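Leucine aminopeptidase A1, chloroplastic (Solanum lycopersicum, PDB 5D8N) removes N-terminal amino acids, preferably leucine, from peptides as a magnesium-binding, homohexameric M17 aminopeptidase and also has chaperone activity. Local coordinates at residues E235-I247 with V332-P344. The protein carries 1 engineered substitution. Sequence-based numbering, arbitrary orientation.
Sequences EAKKIASTYSDVI and VLGAAKALGEIRP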
loop_
_atom_site.group_PDB
_atom_site.type_symbol
_atom_site.label_atom_id
_atom_site.label_comp_id
_atom_site.label_asym_id
_atom_site.label_seq_id
_atom_site.Cartn_x
_atom_site.Cartn_y
_atom_site.Cartn_z
ATOM N N GLU A 235 -24.090 31.694 -12.727
ATOM C CA GLU A 235 -23.909 31.379 -14.128
ATOM C C GLU A 235 -25.243 30.939 -14.742
ATOM O O GLU A 235 -25.550 31.247 -15.896
ATOM C CB GLU A 235 -22.824 30.316 -14.356
ATOM C CG GLU A 235 -21.418 30.750 -13.949
ATOM C CD GLU A 235 -20.755 31.762 -14.875
ATOM O OE1 GLU A 235 -21.138 31.918 -16.058
ATOM O OE2 GLU A 235 -19.825 32.430 -14.390
ATOM N N ALA A 236 -25.984 30.115 -14.025
ATOM C CA ALA A 236 -27.294 29.695 -14.527
ATOM C C ALA A 236 -28.225 30.890 -14.725
ATOM O O ALA A 236 -28.937 30.982 -15.726
ATOM C CB ALA A 236 -27.928 28.674 -13.595
ATOM N N LYS A 237 -28.230 31.795 -13.759
ATOM C CA LYS A 237 -29.054 32.997 -13.859
ATOM C C LYS A 237 -28.668 33.892 -15.028
ATOM O O LYS A 237 -29.534 34.516 -15.654
ATOM C CB LYS A 237 -28.976 33.791 -12.550
ATOM C CG LYS A 237 -29.792 33.139 -11.454
ATOM C CD LYS A 237 -29.988 34.096 -10.289
ATOM C CE LYS A 237 -28.960 33.939 -9.200
ATOM N NZ LYS A 237 -29.200 34.960 -8.143
ATOM N N LYS A 238 -27.378 33.913 -15.343
ATOM C CA LYS A 238 -26.858 34.723 -16.431
ATOM C C LYS A 238 -27.371 34.179 -17.757
ATOM O O LYS A 238 -27.721 34.937 -18.665
ATOM C CB LYS A 238 -25.327 34.700 -16.406
ATOM C CG LYS A 238 -24.631 35.455 -17.526
ATOM C CD LYS A 238 -23.114 35.305 -17.434
ATOM C CE LYS A 238 -22.410 35.674 -18.731
ATOM N NZ LYS A 238 -20.939 35.714 -18.491
ATOM N N ILE A 239 -27.412 32.858 -17.878
ATOM C CA ILE A 239 -27.945 32.248 -19.089
ATOM C C ILE A 239 -29.410 32.648 -19.212
ATOM O O ILE A 239 -29.855 33.030 -20.276
ATOM C CB ILE A 239 -27.812 30.718 -19.065
ATOM C CG1 ILE A 239 -26.326 30.322 -19.195
ATOM C CG2 ILE A 239 -28.628 30.097 -20.189
ATOM C CD1 ILE A 239 -26.060 28.887 -18.819
ATOM N N ALA A 240 -30.168 32.551 -18.132
ATOM C CA ALA A 240 -31.603 32.837 -18.204
ATOM C C ALA A 240 -31.826 34.312 -18.534
ATOM O O ALA A 240 -32.729 34.644 -19.281
ATOM C CB ALA A 240 -32.287 32.504 -16.881
ATOM N N SER A 241 -30.984 35.171 -17.976
ATOM C CA SER A 241 -31.089 36.596 -18.192
ATOM C C SER A 241 -30.812 36.945 -19.648
ATOM O O SER A 241 -31.540 37.732 -20.250
ATOM C CB SER A 241 -30.108 37.331 -17.282
ATOM O OG SER A 241 -30.148 38.701 -17.619
ATOM N N THR A 242 -29.826 36.273 -20.240
ATOM C CA THR A 242 -29.455 36.511 -21.625
ATOM C C THR A 242 -30.595 36.088 -22.546
ATOM O O THR A 242 -30.748 36.643 -23.626
ATOM C CB THR A 242 -28.162 35.766 -22.002
ATOM O OG1 THR A 242 -27.108 36.184 -21.130
ATOM C CG2 THR A 242 -27.734 36.067 -23.413
ATOM N N TYR A 243 -31.281 35.003 -22.200
ATOM C CA TYR A 243 -32.256 34.414 -23.114
ATOM C C TYR A 243 -33.644 34.380 -22.463
ATOM O O TYR A 243 -34.355 33.374 -22.540
ATOM C CB TYR A 243 -31.804 33.013 -23.559
ATOM C CG TYR A 243 -30.410 32.951 -24.165
ATOM C CD1 TYR A 243 -30.172 33.394 -25.467
ATOM C CD2 TYR A 243 -29.354 32.407 -23.460
ATOM C CE1 TYR A 243 -28.896 33.397 -26.009
ATOM C CE2 TYR A 243 -28.072 32.405 -23.984
ATOM C CZ TYR A 243 -27.852 32.932 -25.245
ATOM O OH TYR A 243 -26.577 32.972 -25.752
ATOM N N SER A 244 -34.004 35.483 -21.814
ATOM C CA SER A 244 -35.115 35.485 -20.868
ATOM C C SER A 244 -36.491 35.219 -21.494
ATOM O O SER A 244 -37.432 34.865 -20.794
ATOM C CB SER A 244 -35.162 36.812 -20.094
ATOM O OG SER A 244 -35.335 37.870 -21.007
ATOM N N ASP A 245 -36.619 35.348 -22.805
ATOM C CA ASP A 245 -37.886 35.035 -23.450
ATOM C C ASP A 245 -38.063 33.554 -23.753
ATOM O O ASP A 245 -39.199 33.118 -23.961
ATOM C CB ASP A 245 -38.067 35.843 -24.737
ATOM C CG ASP A 245 -37.061 35.471 -25.799
ATOM O OD1 ASP A 245 -35.928 35.096 -25.449
ATOM O OD2 ASP A 245 -37.379 35.643 -26.986
ATOM N N VAL A 246 -36.991 32.766 -23.625
ATOM C CA VAL A 246 -37.085 31.311 -23.781
ATOM C C VAL A 246 -36.534 30.453 -22.639
ATOM O O VAL A 246 -36.771 29.248 -22.601
ATOM C CB VAL A 246 -36.411 30.873 -25.086
ATOM C CG1 VAL A 246 -37.200 31.434 -26.270
ATOM C CG2 VAL A 246 -34.970 31.327 -25.151
ATOM N N ILE A 247 -35.777 31.063 -21.731
ATOM C CA ILE A 247 -35.272 30.346 -20.574
ATOM C C ILE A 247 -35.679 31.049 -19.283
ATOM O O ILE A 247 -35.365 32.211 -19.069
ATOM C CB ILE A 247 -33.739 30.162 -20.646
ATOM C CG1 ILE A 247 -33.360 29.280 -21.842
ATOM C CG2 ILE A 247 -33.233 29.553 -19.350
ATOM C CD1 ILE A 247 -31.861 29.173 -22.095
ATOM N N VAL A 332 -24.307 20.234 -18.987
ATOM C CA VAL A 332 -25.711 20.629 -18.935
ATOM C C VAL A 332 -25.903 22.134 -19.134
ATOM O O VAL A 332 -26.756 22.576 -19.907
ATOM C CB VAL A 332 -26.359 20.115 -17.646
ATOM C CG1 VAL A 332 -27.716 20.728 -17.393
ATOM C CG2 VAL A 332 -26.484 18.588 -17.719
ATOM N N LEU A 333 -25.132 22.941 -18.418
ATOM C CA LEU A 333 -25.258 24.401 -18.570
ATOM C C LEU A 333 -24.785 24.882 -19.938
ATOM O O LEU A 333 -25.383 25.765 -20.541
ATOM C CB LEU A 333 -24.498 25.107 -17.460
ATOM C CG LEU A 333 -25.109 24.858 -16.075
ATOM C CD1 LEU A 333 -24.266 25.538 -15.024
ATOM C CD2 LEU A 333 -26.529 25.366 -15.933
ATOM N N GLY A 334 -23.752 24.226 -20.461
ATOM C CA GLY A 334 -23.312 24.462 -21.832
ATOM C C GLY A 334 -24.389 24.182 -22.858
ATOM O O GLY A 334 -24.624 24.970 -23.772
ATOM N N ALA A 335 -25.141 23.119 -22.633
ATOM C CA ALA A 335 -26.246 22.812 -23.518
ATOM C C ALA A 335 -27.309 23.910 -23.461
ATOM O O ALA A 335 -27.907 24.245 -24.483
ATOM C CB ALA A 335 -26.846 21.452 -23.179
ATOM N N ALA A 336 -27.575 24.433 -22.268
ATOM C CA ALA A 336 -28.574 25.478 -22.107
ATOM C C ALA A 336 -28.174 26.725 -22.872
ATOM O O ALA A 336 -29.004 27.359 -23.505
ATOM C CB ALA A 336 -28.776 25.829 -20.645
ATOM N N LYS A 337 -26.910 27.098 -22.727
ATOM C CA LYS A 337 -26.344 28.213 -23.447
ATOM C C LYS A 337 -26.505 28.076 -24.960
ATOM O O LYS A 337 -26.942 29.004 -25.646
ATOM C CB LYS A 337 -24.886 28.379 -23.029
ATOM C CG LYS A 337 -24.084 29.391 -23.830
ATOM C CD LYS A 337 -24.480 30.801 -23.497
ATOM C CE LYS A 337 -23.532 31.785 -24.172
ATOM N NZ LYS A 337 -24.143 33.154 -24.097
ATOM N N ALA A 338 -26.198 26.897 -25.484
ATOM C CA ALA A 338 -26.409 26.638 -26.893
ATOM C C ALA A 338 -27.894 26.760 -27.279
ATOM O O ALA A 338 -28.244 27.415 -28.264
ATOM C CB ALA A 338 -25.850 25.273 -27.274
ATOM N N LEU A 339 -28.755 26.088 -26.526
ATOM C CA LEU A 339 -30.147 25.985 -26.896
ATOM C C LEU A 339 -30.836 27.330 -26.772
ATOM O O LEU A 339 -31.773 27.638 -27.499
ATOM C CB LEU A 339 -30.821 24.922 -26.051
ATOM C CG LEU A 339 -30.362 23.498 -26.423
ATOM C CD1 LEU A 339 -30.839 22.495 -25.382
ATOM C CD2 LEU A 339 -30.875 23.080 -27.799
ATOM N N GLY A 340 -30.355 28.162 -25.867
ATOM C CA GLY A 340 -30.911 29.497 -25.745
ATOM C C GLY A 340 -30.788 30.295 -27.032
ATOM O O GLY A 340 -31.739 31.002 -27.396
ATOM N N GLU A 341 -29.669 30.121 -27.744
ATOM C CA GLU A 341 -29.469 30.732 -29.039
ATOM C C GLU A 341 -30.241 30.014 -30.133
ATOM O O GLU A 341 -30.727 30.641 -31.065
ATOM C CB GLU A 341 -27.985 30.740 -29.434
ATOM C CG GLU A 341 -27.106 31.587 -28.537
ATOM C CD GLU A 341 -27.041 33.040 -28.972
ATOM O OE1 GLU A 341 -27.848 33.461 -29.828
ATOM O OE2 GLU A 341 -26.322 33.791 -28.293
ATOM N N ILE A 342 -30.165 28.685 -30.153
ATOM C CA ILE A 342 -30.705 27.909 -31.264
ATOM C C ILE A 342 -32.231 27.933 -31.279
ATOM O O ILE A 342 -32.851 27.954 -32.351
ATOM C CB ILE A 342 -30.221 26.456 -31.200
ATOM C CG1 ILE A 342 -28.699 26.389 -31.414
ATOM C CG2 ILE A 342 -30.948 25.615 -32.240
ATOM C CD1 ILE A 342 -28.074 25.092 -30.950
ATOM N N ARG A 343 -32.834 28.025 -30.097
ATOM C CA ARG A 343 -34.299 28.204 -29.955
ATOM C C ARG A 343 -35.117 27.163 -30.678
ATOM O O ARG A 343 -36.044 27.505 -31.383
ATOM C CB ARG A 343 -34.778 29.552 -30.496
ATOM C CG ARG A 343 -34.224 30.746 -29.766
ATOM C CD ARG A 343 -34.628 32.008 -30.515
ATOM N NE ARG A 343 -36.035 32.354 -30.278
ATOM C CZ ARG A 343 -36.464 33.187 -29.330
ATOM N NH1 ARG A 343 -35.614 33.720 -28.454
ATOM N NH2 ARG A 343 -37.773 33.351 -29.145
ATOM N N PRO A 344 -34.910 25.885 -30.372
ATOM C CA PRO A 344 -35.774 24.902 -31.020
ATOM C C PRO A 344 -37.217 24.966 -30.536
ATOM O O PRO A 344 -37.490 25.159 -29.354
ATOM C CB PRO A 344 -35.142 23.574 -30.628
ATOM C CG PRO A 344 -34.412 23.871 -29.355
ATOM C CD PRO A 344 -33.895 25.271 -29.504
HETATM O O HOH W 1 -25.224 33.841 -21.471
#
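Y243, the residue at which helix 229-242 gives up helical geometry, lays its ring over the backbone of G340 in a worked example of glycine admitting an aromatic ring to a helix surface. The CA of G340 stands 4.0 Å from the ring centroid, 18° off the normal, a CH-pi contact over the face; any CB there would collide with CD2 of Y243. I247 CD1 closes on the same G340 CA at 3.8 Å, and T242 CG2 covers the opposite face of the ring. With CG anti to its carbonyl carbon (chi1 -54°), the ring carries its hydroxyl between two charged side chains: Y243 OH donates to E341 OE2 at 2.7 Å, meeting the carboxylate from above its plane, and accepts from K337 NZ at 2.9 Å. A phenylalanine in place of Y243 would probably leave K337 and E341 without the hydroxyl that links them. Toward L333 the packing is apolar, I239 CD1 lying 4.3 Å from L333 CB. Two margins are looser. Beside the hydroxyl, a water joins T242 OG1 to K337 NZ; at the exposed C-terminal end R343 and D245 form a salt bridge, R343 NH1 and NH2 both reaching D245 OD2, with V246 CG1 over one guanidinium face. The two helical segments run nearly parallel, 7° apart with axes 10.0 Å from each other, within the catalytic domain. Strand 278-284 receives A236, V246 and L333, helix 197-221 meets I239 and E341, helix 519-527 meets A338, L339 and I342, and strand 347-358 meets A336 and L339 through F351.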